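Local coordinates for protein Beta/alpha-amylase (Paenibacillus polymyxa, PDB 3VOC) that removes maltose units from the non-reducing ends of starch chains through its beta-amylase domain, cut from a secreted precursor that also yields an alpha-amylase, at residues A[319-324]-A[341-345]; A[279-283]-A[296-302]; A[305-310]-A[348-354]. All blocks are in the same frame, centred on the assembly; numbering follows the deposited sequence.

Contact 1 (A[319-324]-A[341-345])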
ATOM      1  N   LEU A 319      -1.683  -8.425  -6.859  1.00 14.80           N
ATOM      2  CA  LEU A 319      -2.312  -7.183  -6.399  1.00 15.48           C
ATOM      3  C   LEU A 319      -3.193  -7.453  -5.193  1.00 15.76           C
ATOM      4  O   LEU A 319      -4.073  -8.320  -5.240  1.00 15.96           O
ATOM      5  CB  LEU A 319      -3.144  -6.552  -7.532  1.00 14.64           C
ATOM      6  CG  LEU A 319      -4.055  -5.370  -7.165  1.00 15.54           C
ATOM      7  CD1 LEU A 319      -3.180  -4.245  -6.708  1.00 14.98           C
ATOM      8  CD2 LEU A 319      -4.893  -4.927  -8.375  1.00 16.59           C
ATOM      9  N   THR A 320      -2.953  -6.711  -4.114  1.00 16.27           N
ATOM     10  CA  THR A 320      -3.835  -6.729  -2.961  1.00 16.22           C
ATOM     11  C   THR A 320      -4.686  -5.463  -3.028  1.00 16.28           C
ATOM     12  O   THR A 320      -4.167  -4.342  -3.196  1.00 16.11           O
ATOM     13  CB  THR A 320      -3.042  -6.791  -1.638  1.00 16.91           C
ATOM     14  OG1 THR A 320      -2.338  -8.040  -1.570  1.00 18.89           O
ATOM     15  CG2 THR A 320      -3.969  -6.633  -0.409  1.00 17.28           C
ATOM     16  N   PHE A 321      -5.990  -5.643  -2.925  1.00 15.72           N
ATOM     17  CA  PHE A 321      -6.871  -4.504  -2.815  1.00 16.92           C
ATOM     18  C   PHE A 321      -7.654  -4.599  -1.518  1.00 17.95           C
ATOM     19  O   PHE A 321      -7.639  -5.637  -0.851  1.00 18.38           O
ATOM     20  CB  PHE A 321      -7.782  -4.350  -4.052  1.00 16.62           C
ATOM     21  CG  PHE A 321      -8.361  -2.966  -4.191  1.00 16.03           C
ATOM     22  CD1 PHE A 321      -7.518  -1.870  -4.382  1.00 15.47           C
ATOM     23  CD2 PHE A 321      -9.735  -2.751  -4.082  1.00 15.58           C
ATOM     24  CE1 PHE A 321      -8.045  -0.566  -4.476  1.00 15.55           C
ATOM     25  CE2 PHE A 321     -10.278  -1.447  -4.188  1.00 15.10           C
ATOM     26  CZ  PHE A 321      -9.431  -0.362  -4.379  1.00 13.09           C
ATOM     27  N   THR A 322      -8.318  -3.505  -1.154  1.00 18.93           N
ATOM     28  CA  THR A 322      -8.930  -3.362   0.160  1.00 18.95           C
ATOM     29  C   THR A 322     -10.346  -2.802   0.025  1.00 19.30           C
ATOM     30  O   THR A 322     -10.840  -2.615  -1.099  1.00 19.32           O
ATOM     31  CB  THR A 322      -8.043  -2.454   1.056  1.00 19.65           C
ATOM     32  OG1 THR A 322      -8.642  -2.322   2.344  1.00 18.63           O
ATOM     33  CG2 THR A 322      -7.875  -1.076   0.431  1.00 19.25           C
ATOM     34  N   CYS A 323     -10.994  -2.538   1.158  1.00 18.74           N
ATOM     35  CA  CYS A 323     -12.399  -2.089   1.214  1.00 19.35           C
ATOM     36  C   CYS A 323     -13.422  -3.139   0.794  1.00 18.62           C
ATOM     37  O   CYS A 323     -14.599  -2.804   0.579  1.00 18.31           O
ATOM     38  CB  CYS A 323     -12.658  -0.817   0.402  1.00 19.23           C
ATOM     39  SG  CYS A 323     -11.525   0.464   0.727  1.00 24.18           S
ATOM     40  N   LEU A 324     -12.997  -4.401   0.723  1.00 17.25           N
ATOM     41  CA  LEU A 324     -13.896  -5.486   0.339  1.00 16.94           C
ATOM     42  C   LEU A 324     -15.150  -5.629   1.216  1.00 16.89           C
ATOM     43  O   LEU A 324     -16.172  -6.188   0.775  1.00 17.61           O
ATOM     44  CB  LEU A 324     -13.144  -6.818   0.277  1.00 16.15           C
ATOM     45  CG  LEU A 324     -12.595  -7.169  -1.103  1.00 15.89           C
ATOM     46  CD1 LEU A 324     -11.467  -6.223  -1.527  1.00 15.34           C
ATOM     47  CD2 LEU A 324     -12.086  -8.611  -1.086  1.00 14.84           C
ATOM     48  N   LEU A 341     -15.689   0.668  -6.423  1.00 15.19           N
ATOM     49  CA  LEU A 341     -14.226   0.752  -6.578  1.00 14.52           C
ATOM     50  C   LEU A 341     -13.591  -0.642  -6.596  1.00 14.43           C
ATOM     51  O   LEU A 341     -12.772  -0.952  -7.483  1.00 14.15           O
ATOM     52  CB  LEU A 341     -13.612   1.630  -5.478  1.00 14.47           C
ATOM     53  CG  LEU A 341     -12.092   1.798  -5.430  1.00 14.83           C
ATOM     54  CD1 LEU A 341     -11.566   2.418  -6.724  1.00 16.01           C
ATOM     55  CD2 LEU A 341     -11.727   2.660  -4.208  1.00 14.15           C
ATOM     56  N   VAL A 342     -13.994  -1.480  -5.644  1.00 13.85           N
ATOM     57  CA  VAL A 342     -13.542  -2.874  -5.622  1.00 14.54           C
ATOM     58  C   VAL A 342     -13.872  -3.571  -6.947  1.00 14.83           C
ATOM     59  O   VAL A 342     -13.019  -4.248  -7.515  1.00 14.36           O
ATOM     60  CB  VAL A 342     -14.162  -3.680  -4.446  1.00 13.79           C
ATOM     61  CG1 VAL A 342     -13.822  -5.178  -4.594  1.00 14.67           C
ATOM     62  CG2 VAL A 342     -13.668  -3.129  -3.077  1.00 14.54           C
ATOM     63  N   ASP A 343     -15.112  -3.407  -7.427  1.00 16.03           N
ATOM     64  CA  ASP A 343     -15.509  -4.008  -8.716  1.00 17.15           C
ATOM     65  C   ASP A 343     -14.620  -3.512  -9.856  1.00 17.25           C
ATOM     66  O   ASP A 343     -14.144  -4.310 -10.652  1.00 17.21           O
ATOM     67  CB  ASP A 343     -16.969  -3.722  -9.061  1.00 17.06           C
ATOM     68  CG  ASP A 343     -17.947  -4.393  -8.111  1.00 19.25           C
ATOM     69  OD1 ASP A 343     -17.515  -5.180  -7.241  1.00 19.44           O
ATOM     70  OD2 ASP A 343     -19.166  -4.114  -8.236  1.00 21.76           O
ATOM     71  N   THR A 344     -14.392  -2.200  -9.904  1.00 17.78           N
ATOM     72  CA  THR A 344     -13.553  -1.591 -10.943  1.00 18.08           C
ATOM     73  C   THR A 344     -12.150  -2.189 -10.954  1.00 17.69           C
ATOM     74  O   THR A 344     -11.711  -2.726 -11.971  1.00 18.49           O
ATOM     75  CB  THR A 344     -13.481  -0.058 -10.779  1.00 18.79           C
ATOM     76  OG1 THR A 344     -14.798   0.485 -10.944  1.00 17.96           O
ATOM     77  CG2 THR A 344     -12.544   0.559 -11.847  1.00 18.59           C
ATOM     78  N   VAL A 345     -11.463  -2.121  -9.820  1.00 17.15           N
ATOM     79  CA  VAL A 345     -10.081  -2.583  -9.715  1.00 16.36           C
ATOM     80  C   VAL A 345     -10.012  -4.080  -9.974  1.00 16.37           C
ATOM     81  O   VAL A 345      -9.164  -4.557 -10.758  1.00 15.60           O
ATOM     82  CB  VAL A 345      -9.472  -2.226  -8.330  1.00 16.62           C
ATOM     83  CG1 VAL A 345      -8.167  -3.002  -8.074  1.00 15.44           C
ATOM     84  CG2 VAL A 345      -9.251  -0.716  -8.215  1.00 16.39           C
TER
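Phe321 swings its ring toward Val345 by holding CG opposite the backbone nitrogen (chi1 -161°), while Val345 keeps CG1 opposite its own nitrogen and CG2 beside it, so that both methyls meet the aromatic group. CG2 makes a CH-pi contact over one face, 4.1 Å from the centroid of the Phe321 ring and 20° off its normal, displaced toward the rim. CG1 of Val345 approaches the ring atoms CG and CD1 and also touches Leu319 CD2, at 3.8 Å. The far end of the ring is met by Leu341, whose CG lies 3.6 Å from Phe321 CZ near the ring plane, and whose CD2 also comes in at the edge. A flat, wide group suits this place, since one phenylalanine can offer its face to Val345 and its edge to Leu341 and Val342, about one turn before.

Strand 319-321 and helix 341-345 run nearly antiparallel, at 169°, as expected for the strand and return helix of a beta-alpha-beta unit in a TIM barrel, here completed by strand 356-359. Leu319 and Phe321, alternate residues of the strand, turn outward to the helix, whereas the intervening Thr320 touches strand 356-359 instead.

After Phe321 the chain passes over Val342. Its CG2 packs 3.5 Å from Thr322 O and 3.8 Å from Cys323 O, and its CG1 meets Leu324 CD1 at 4.0 Å. A beta-branched valine can thus serve the backbone with one methyl and a leucine with the other. The CB of Thr322 points away from the helix, and its side chain touches Ala361; both probably bind substrate, as in related enzymes. Leu324 also touches Ile372 and Ile376 of helix 367-378.

Contact 2 (A[279-283]-A[296-302]); sequences KISGL and TEQAGGY. With EDO (1,2-ethanediol), chain E.
Leu283 packs against helix 296-300, with CB 3.9 Å from Thr296 CG2 and equally near Glu297 CG. At its branched end CD2 stays by the Thr296 methyl, while CD1 lies 3.7 Å from Thr296 O and 3.8 Å from Tyr302 CE2. CD1 is also 3.9 Å from Gly300 CA, where the beta carbon of any larger residue would collide; glycine fits the spot. Gly301 ends the helix in a Schellman motif and lets Tyr302 turn back toward 279-283.

The Tyr302 ring brings its edge to Ser281 O, and Ile280 CG2 packs obliquely at 3.6 Å from Tyr302 CE2. Tyr302 OH accepts a hydrogen bond from Ser281 N (2.9 Å, N-H...O angle 157°) and is also bonded to Leu164 O, which ties this buried oxygen to two backbones. Ser281 OG bonds to Glu163, the predicted proton donor, and Tyr302 probably helps to position that serine by holding its backbone. A 1,2-ethanediol, probably from the crystallisation liquor, donates O1 to Tyr302 O (2.9 Å).

The 279-283 loop leaves the barrel after strand 275-279, with Ile280 wedged between strand 318-321 and helix 305-315, and helix 295-300 closes over its far end.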
ATOM      1  N   LYS A 279       0.267  -3.516  -2.641  1.00 15.81           N
ATOM      2  CA  LYS A 279      -1.098  -3.076  -2.370  1.00 16.97           C
ATOM      3  C   LYS A 279      -1.430  -1.732  -2.997  1.00 16.92           C
ATOM      4  O   LYS A 279      -0.644  -0.778  -2.926  1.00 16.52           O
ATOM      5  CB  LYS A 279      -1.337  -3.015  -0.862  1.00 17.56           C
ATOM      6  CG  LYS A 279      -0.850  -4.278  -0.120  1.00 22.46           C
ATOM      7  CD  LYS A 279      -1.119  -4.266   1.401  1.00 27.16           C
ATOM      8  CE  LYS A 279      -0.666  -5.600   2.036  1.00 30.94           C
ATOM      9  NZ  LYS A 279      -1.122  -5.781   3.463  1.00 31.65           N
ATOM     10  N   ILE A 280      -2.612  -1.672  -3.605  1.00 16.11           N
ATOM     11  CA  ILE A 280      -3.175  -0.410  -4.056  1.00 15.89           C
ATOM     12  C   ILE A 280      -4.157   0.059  -2.984  1.00 15.61           C
ATOM     13  O   ILE A 280      -4.939  -0.741  -2.455  1.00 15.54           O
ATOM     14  CB  ILE A 280      -3.840  -0.567  -5.451  1.00 16.22           C
ATOM     15  CG1 ILE A 280      -2.762  -0.825  -6.523  1.00 15.52           C
ATOM     16  CG2 ILE A 280      -4.694   0.688  -5.832  1.00 16.62           C
ATOM     17  CD1 ILE A 280      -3.342  -1.018  -7.953  1.00 16.64           C
ATOM     18  N   SER A 281      -4.085   1.347  -2.651  1.00 15.20           N
ATOM     19  CA  SER A 281      -4.940   1.969  -1.660  1.00 15.72           C
ATOM     20  C   SER A 281      -6.388   2.010  -2.138  1.00 16.16           C
ATOM     21  O   SER A 281      -6.642   2.188  -3.334  1.00 16.30           O
ATOM     22  CB  SER A 281      -4.467   3.410  -1.434  1.00 15.91           C
ATOM     23  OG  SER A 281      -5.138   4.015  -0.336  1.00 17.81           O
ATOM     24  N   GLY A 282      -7.324   1.910  -1.197  1.00 16.07           N
ATOM     25  CA  GLY A 282      -8.742   2.078  -1.503  1.00 16.20           C
ATOM     26  C   GLY A 282      -9.182   3.500  -1.180  1.00 16.34           C
ATOM     27  O   GLY A 282      -9.608   3.781  -0.052  1.00 16.38           O
ATOM     28  N   LEU A 283      -9.085   4.388  -2.165  1.00 15.53           N
ATOM     29  CA  LEU A 283      -9.357   5.807  -1.948  1.00 15.02           C
ATOM     30  C   LEU A 283     -10.792   6.086  -2.405  1.00 15.61           C
ATOM     31  O   LEU A 283     -11.035   6.733  -3.431  1.00 15.18           O
ATOM     32  CB  LEU A 283      -8.297   6.656  -2.660  1.00 15.13           C
ATOM     33  CG  LEU A 283      -6.851   6.401  -2.172  1.00 15.11           C
ATOM     34  CD1 LEU A 283      -5.852   7.112  -3.075  1.00 14.03           C
ATOM     35  CD2 LEU A 283      -6.686   6.902  -0.714  1.00 16.91           C
ATOM     36  N   THR A 296      -9.803  12.244  -4.536  1.00 16.17           N
ATOM     37  CA  THR A 296      -8.981  11.535  -3.528  1.00 15.88           C
ATOM     38  C   THR A 296      -7.977  10.579  -4.190  1.00 16.23           C
ATOM     39  O   THR A 296      -6.777  10.583  -3.871  1.00 14.93           O
ATOM     40  CB  THR A 296      -9.866  10.793  -2.523  1.00 15.78           C
ATOM     41  OG1 THR A 296     -10.891  11.685  -2.047  1.00 15.07           O
ATOM     42  CG2 THR A 296      -9.043  10.254  -1.333  1.00 16.98           C
ATOM     43  N   GLU A 297      -8.499   9.763  -5.103  1.00 15.99           N
ATOM     44  CA  GLU A 297      -7.698   8.850  -5.904  1.00 16.18           C
ATOM     45  C   GLU A 297      -6.587   9.594  -6.646  1.00 16.43           C
ATOM     46  O   GLU A 297      -5.439   9.149  -6.651  1.00 16.84           O
ATOM     47  CB  GLU A 297      -8.591   8.124  -6.907  1.00 16.20           C
ATOM     48  CG  GLU A 297      -9.577   7.156  -6.273  1.00 16.34           C
ATOM     49  CD  GLU A 297     -10.767   6.828  -7.177  1.00 16.78           C
ATOM     50  OE1 GLU A 297     -10.742   5.766  -7.827  1.00 15.41           O
ATOM     51  OE2 GLU A 297     -11.744   7.623  -7.212  1.00 17.65           O
ATOM     52  N   GLN A 298      -6.925  10.717  -7.274  1.00 16.32           N
ATOM     53  CA  GLN A 298      -5.938  11.482  -8.038  1.00 16.90           C
ATOM     54  C   GLN A 298      -4.810  12.030  -7.144  1.00 16.71           C
ATOM     55  O   GLN A 298      -3.620  11.910  -7.496  1.00 16.88           O
ATOM     56  CB  GLN A 298      -6.623  12.585  -8.857  1.00 17.33           C
ATOM     57  CG  GLN A 298      -7.367  11.983 -10.065  1.00 20.51           C
ATOM     58  CD  GLN A 298      -8.295  12.928 -10.794  1.00 24.88           C
ATOM     59  OE1 GLN A 298      -8.309  14.134 -10.563  1.00 25.53           O
ATOM     60  NE2 GLN A 298      -9.098  12.364 -11.697  1.00 27.51           N
ATOM     61  N   ALA A 299      -5.173  12.585  -5.984  1.00 15.31           N
ATOM     62  CA  ALA A 299      -4.153  13.097  -5.055  1.00 15.10           C
ATOM     63  C   ALA A 299      -3.228  11.987  -4.575  1.00 14.49           C
ATOM     64  O   ALA A 299      -2.033  12.212  -4.366  1.00 14.51           O
ATOM     65  CB  ALA A 299      -4.793  13.820  -3.876  1.00 14.65           C
ATOM     66  N   GLY A 300      -3.787  10.793  -4.399  1.00 14.54           N
ATOM     67  CA  GLY A 300      -3.010   9.629  -4.001  1.00 13.92           C
ATOM     68  C   GLY A 300      -2.103   9.095  -5.099  1.00 14.72           C
ATOM     69  O   GLY A 300      -1.211   8.294  -4.831  1.00 14.00           O
ATOM     70  N   GLY A 301      -2.352   9.521  -6.337  1.00 15.12           N
ATOM     71  CA  GLY A 301      -1.489   9.161  -7.456  1.00 15.82           C
ATOM     72  C   GLY A 301      -2.185   8.321  -8.503  1.00 15.90           C
ATOM     73  O   GLY A 301      -1.528   7.801  -9.396  1.00 16.28           O
ATOM     74  N   TYR A 302      -3.509   8.173  -8.409  1.00 16.04           N
ATOM     75  CA  TYR A 302      -4.219   7.255  -9.306  1.00 16.21           C
ATOM     76  C   TYR A 302      -4.960   7.995 -10.391  1.00 17.16           C
ATOM     77  O   TYR A 302      -6.044   8.553 -10.166  1.00 17.55           O
ATOM     78  CB  TYR A 302      -5.172   6.332  -8.541  1.00 15.75           C
ATOM     79  CG  TYR A 302      -4.506   5.524  -7.444  1.00 16.17           C
ATOM     80  CD1 TYR A 302      -3.131   5.262  -7.467  1.00 15.31           C
ATOM     81  CD2 TYR A 302      -5.253   5.014  -6.385  1.00 15.05           C
ATOM     82  CE1 TYR A 302      -2.520   4.521  -6.447  1.00 15.37           C
ATOM     83  CE2 TYR A 302      -4.657   4.289  -5.363  1.00 15.40           C
ATOM     84  CZ  TYR A 302      -3.292   4.026  -5.406  1.00 15.53           C
ATOM     85  OH  TYR A 302      -2.721   3.282  -4.384  1.00 16.41           O
TER
HETATM   86  C1  EDO E 504      -9.048   8.026 -10.612  1.00 38.12           C
HETATM   87  O1  EDO E 504      -8.576   9.089 -11.444  1.00 37.06           O
HETATM   88  C2  EDO E 504      -9.175   6.777 -11.464  1.00 38.73           C
HETATM   89  O2  EDO E 504     -10.351   6.920 -12.271  1.00 39.61           O

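Contact 3 (A[305-310]-A[348-354])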
ATOM      1  N   TYR A 305      -6.245   3.432 -13.724  1.00 15.88           N
ATOM      2  CA  TYR A 305      -6.118   2.115 -13.103  1.00 16.13           C
ATOM      3  C   TYR A 305      -5.707   1.046 -14.114  1.00 16.05           C
ATOM      4  O   TYR A 305      -5.017   0.091 -13.756  1.00 14.92           O
ATOM      5  CB  TYR A 305      -7.424   1.692 -12.436  1.00 16.21           C
ATOM      6  CG  TYR A 305      -7.732   2.391 -11.140  1.00 16.27           C
ATOM      7  CD1 TYR A 305      -6.841   2.346 -10.064  1.00 16.11           C
ATOM      8  CD2 TYR A 305      -8.933   3.067 -10.973  1.00 18.29           C
ATOM      9  CE1 TYR A 305      -7.133   2.983  -8.870  1.00 16.37           C
ATOM     10  CE2 TYR A 305      -9.230   3.705  -9.782  1.00 17.41           C
ATOM     11  CZ  TYR A 305      -8.325   3.661  -8.737  1.00 16.39           C
ATOM     12  OH  TYR A 305      -8.628   4.291  -7.546  1.00 16.57           O
ATOM     13  N   ASN A 306      -6.129   1.186 -15.370  1.00 16.05           N
ATOM     14  CA  ASN A 306      -5.717   0.193 -16.378  1.00 17.11           C
ATOM     15  C   ASN A 306      -4.190   0.170 -16.463  1.00 15.86           C
ATOM     16  O   ASN A 306      -3.569  -0.882 -16.467  1.00 15.16           O
ATOM     17  CB  ASN A 306      -6.305   0.495 -17.770  1.00 18.46           C
ATOM     18  CG  ASN A 306      -7.787   0.148 -17.883  1.00 24.22           C
ATOM     19  OD1 ASN A 306      -8.223  -0.967 -17.553  1.00 31.04           O
ATOM     20  ND2 ASN A 306      -8.565   1.093 -18.389  1.00 30.58           N
ATOM     21  N   ARG A 307      -3.592   1.354 -16.533  1.00 14.69           N
ATOM     22  CA  ARG A 307      -2.153   1.454 -16.675  1.00 14.10           C
ATOM     23  C   ARG A 307      -1.440   1.024 -15.404  1.00 14.32           C
ATOM     24  O   ARG A 307      -0.398   0.392 -15.470  1.00 13.99           O
ATOM     25  CB  ARG A 307      -1.750   2.883 -17.006  1.00 14.13           C
ATOM     26  CG  ARG A 307      -0.395   2.976 -17.675  1.00 13.37           C
ATOM     27  CD  ARG A 307      -0.117   4.424 -18.023  1.00 15.95           C
ATOM     28  NE  ARG A 307       0.518   5.119 -16.904  1.00 15.49           N
ATOM     29  CZ  ARG A 307       0.607   6.438 -16.797  1.00 16.78           C
ATOM     30  NH1 ARG A 307       0.044   7.219 -17.711  1.00 15.48           N
ATOM     31  NH2 ARG A 307       1.252   6.980 -15.768  1.00 14.56           N
ATOM     32  N   LEU A 308      -1.982   1.408 -14.253  1.00 14.25           N
ATOM     33  CA  LEU A 308      -1.342   1.078 -12.981  1.00 14.39           C
ATOM     34  C   LEU A 308      -1.324  -0.434 -12.790  1.00 14.23           C
ATOM     35  O   LEU A 308      -0.306  -1.007 -12.373  1.00 14.21           O
ATOM     36  CB  LEU A 308      -2.086   1.747 -11.820  1.00 13.92           C
ATOM     37  CG  LEU A 308      -1.493   1.532 -10.413  1.00 15.79           C
ATOM     38  CD1 LEU A 308      -0.069   2.092 -10.300  1.00 15.06           C
ATOM     39  CD2 LEU A 308      -2.368   2.195  -9.382  1.00 16.40           C
ATOM     40  N   ILE A 309      -2.443  -1.081 -13.103  1.00 13.79           N
ATOM     41  CA  ILE A 309      -2.565  -2.531 -12.890  1.00 14.45           C
ATOM     42  C   ILE A 309      -1.727  -3.275 -13.921  1.00 14.19           C
ATOM     43  O   ILE A 309      -1.145  -4.312 -13.617  1.00 14.20           O
ATOM     44  CB  ILE A 309      -4.057  -2.981 -12.794  1.00 14.92           C
ATOM     45  CG1 ILE A 309      -4.685  -2.383 -11.516  1.00 16.58           C
ATOM     46  CG2 ILE A 309      -4.183  -4.505 -12.691  1.00 16.36           C
ATOM     47  CD1 ILE A 309      -6.240  -2.385 -11.513  1.00 16.49           C
ATOM     48  N   GLN A 310      -1.626  -2.712 -15.129  1.00 14.33           N
ATOM     49  CA  GLN A 310      -0.667  -3.217 -16.123  1.00 14.44           C
ATOM     50  C   GLN A 310       0.775  -3.275 -15.589  1.00 14.14           C
ATOM     51  O   GLN A 310       1.523  -4.211 -15.918  1.00 14.83           O
ATOM     52  CB  GLN A 310      -0.712  -2.401 -17.422  1.00 13.88           C
ATOM     53  CG  GLN A 310       0.218  -2.964 -18.537  1.00 14.90           C
ATOM     54  CD  GLN A 310      -0.108  -4.392 -18.938  1.00 17.22           C
ATOM     55  OE1 GLN A 310       0.794  -5.250 -19.069  1.00 16.87           O
ATOM     56  NE2 GLN A 310      -1.397  -4.667 -19.128  1.00 13.96           N
ATOM     57  N   ILE A 348     -10.576  -5.029 -13.730  1.00 18.14           N
ATOM     58  CA  ILE A 348      -9.377  -4.718 -14.508  1.00 18.12           C
ATOM     59  C   ILE A 348      -8.283  -5.753 -14.264  1.00 17.91           C
ATOM     60  O   ILE A 348      -7.716  -6.298 -15.221  1.00 17.28           O
ATOM     61  CB  ILE A 348      -8.869  -3.301 -14.229  1.00 18.23           C
ATOM     62  CG1 ILE A 348      -9.935  -2.279 -14.653  1.00 18.90           C
ATOM     63  CG2 ILE A 348      -7.489  -3.063 -14.929  1.00 18.73           C
ATOM     64  CD1 ILE A 348      -9.678  -0.852 -14.177  1.00 19.31           C
ATOM     65  N   ALA A 349      -7.983  -6.026 -12.994  1.00 17.45           N
ATOM     66  CA  ALA A 349      -7.001  -7.058 -12.663  1.00 17.14           C
ATOM     67  C   ALA A 349      -7.329  -8.409 -13.324  1.00 17.60           C
ATOM     68  O   ALA A 349      -6.453  -9.039 -13.926  1.00 16.51           O
ATOM     69  CB  ALA A 349      -6.883  -7.207 -11.156  1.00 16.77           C
ATOM     70  N   ASN A 350      -8.585  -8.854 -13.228  1.00 17.73           N
ATOM     71  CA  ASN A 350      -8.956 -10.140 -13.857  1.00 19.57           C
ATOM     72  C   ASN A 350      -8.848 -10.120 -15.370  1.00 19.67           C
ATOM     73  O   ASN A 350      -8.396 -11.092 -15.966  1.00 19.60           O
ATOM     74  CB  ASN A 350     -10.356 -10.610 -13.448  1.00 19.57           C
ATOM     75  CG  ASN A 350     -10.381 -11.176 -12.043  1.00 21.42           C
ATOM     76  OD1 ASN A 350      -9.354 -11.620 -11.523  1.00 22.29           O
ATOM     77  ND2 ASN A 350     -11.548 -11.153 -11.419  1.00 21.60           N
ATOM     78  N   ALA A 351      -9.252  -9.006 -15.981  1.00 20.56           N
ATOM     79  CA  ALA A 351      -9.124  -8.826 -17.437  1.00 21.57           C
ATOM     80  C   ALA A 351      -7.672  -8.990 -17.882  1.00 22.23           C
ATOM     81  O   ALA A 351      -7.405  -9.484 -18.981  1.00 22.99           O
ATOM     82  CB  ALA A 351      -9.642  -7.461 -17.857  1.00 21.64           C
ATOM     83  N   LYS A 352      -6.742  -8.588 -17.017  1.00 22.39           N
ATOM     84  CA  LYS A 352      -5.306  -8.647 -17.314  1.00 22.43           C
ATOM     85  C   LYS A 352      -4.613  -9.898 -16.791  1.00 22.66           C
ATOM     86  O   LYS A 352      -3.432 -10.112 -17.062  1.00 23.65           O
ATOM     87  CB  LYS A 352      -4.588  -7.401 -16.782  1.00 22.27           C
ATOM     88  CG  LYS A 352      -5.097  -6.112 -17.398  1.00 22.78           C
ATOM     89  CD  LYS A 352      -4.183  -4.965 -17.057  1.00 22.54           C
ATOM     90  CE  LYS A 352      -4.656  -3.681 -17.697  1.00 22.17           C
ATOM     91  NZ  LYS A 352      -4.192  -3.540 -19.103  1.00 20.73           N
ATOM     92  N   GLY A 353      -5.327 -10.735 -16.054  1.00 21.91           N
ATOM     93  CA  GLY A 353      -4.685 -11.904 -15.472  1.00 21.58           C
ATOM     94  C   GLY A 353      -3.740 -11.539 -14.337  1.00 21.05           C
ATOM     95  O   GLY A 353      -2.753 -12.237 -14.108  1.00 21.87           O
ATOM     96  N   VAL A 354      -4.026 -10.448 -13.630  1.00 19.14           N
ATOM     97  CA  VAL A 354      -3.297 -10.123 -12.398  1.00 18.32           C
ATOM     98  C   VAL A 354      -3.994 -10.802 -11.221  1.00 17.58           C
ATOM     99  O   VAL A 354      -5.182 -10.580 -10.991  1.00 17.42           O
ATOM    100  CB  VAL A 354      -3.194  -8.595 -12.177  1.00 17.95           C
ATOM    101  CG1 VAL A 354      -2.554  -8.269 -10.817  1.00 17.15           C
ATOM    102  CG2 VAL A 354      -2.377  -7.950 -13.310  1.00 18.78           C
TER
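Ile309 and Ile348 form the inner shell, their side chains crossing at about a right angle with Ile309 CD1 3.7 Å from Ile348 CG2. The other branch of Ile309, CG2, settles 3.8 Å from Ala349 CA and 3.9 Å from Val354 CG2; the small alanine lets the isoleucine reach the backbone of helix 348-352. Ile348 extends CD1 to Tyr305 CB at 3.8 Å, and Asn306 OD1 lies beside its CG2 and CG1.

Lys352 lies over the more exposed side. Its chain is extended as far as CE, which sits 3.2 Å from Asn306 O, and the bend at chi4 (-84°) turns NZ toward the Gln310 side chain. With an alanine in place of Lys352, the Asn306 carbonyl and Gln310, in the first turns of helix 305-315, would probably lose their aliphatic cover.

The axes of 305-310 and 348-352 cross at -52°, and Gly353, with positive phi, ends the second helix in a Schellman motif that brings Val354 back to Ile309. Farther out, Lys313 grips Lys352 O, and Ile309, Ala349 and Val354 all rest on Leu319 of the barrel. Cohesion is therefore mainly apolar, with the polar and charged groups at the more exposed side.

In the fold
The three contacts lie side by side on one flank of the barrel. Contacts 1 and 2 have centres 11 Å apart and meet where Thr320 O lies 3.1 Å from Ile280 N, a probable backbone hydrogen bond linking strand 318-321 to the residue after strand 275-279. Contact 3 shares helix 338-352 with contact 1, which is nested inside the loop closed by contact 3; Leu319 CD2 and Ile309 CG1 touch at 4.0 Å. Contacts 2 and 3 are joined by Glu297 OE1 and Tyr305 OH, 2.6 Å apart, a probable hydrogen bond. Contacts 1 and 2 carry Thr322 and Lys279, probable substrate-binding residues; Lys279 also pairs with Glu359, the likely proton acceptor. Contact 3 lies behind them in the helical layer.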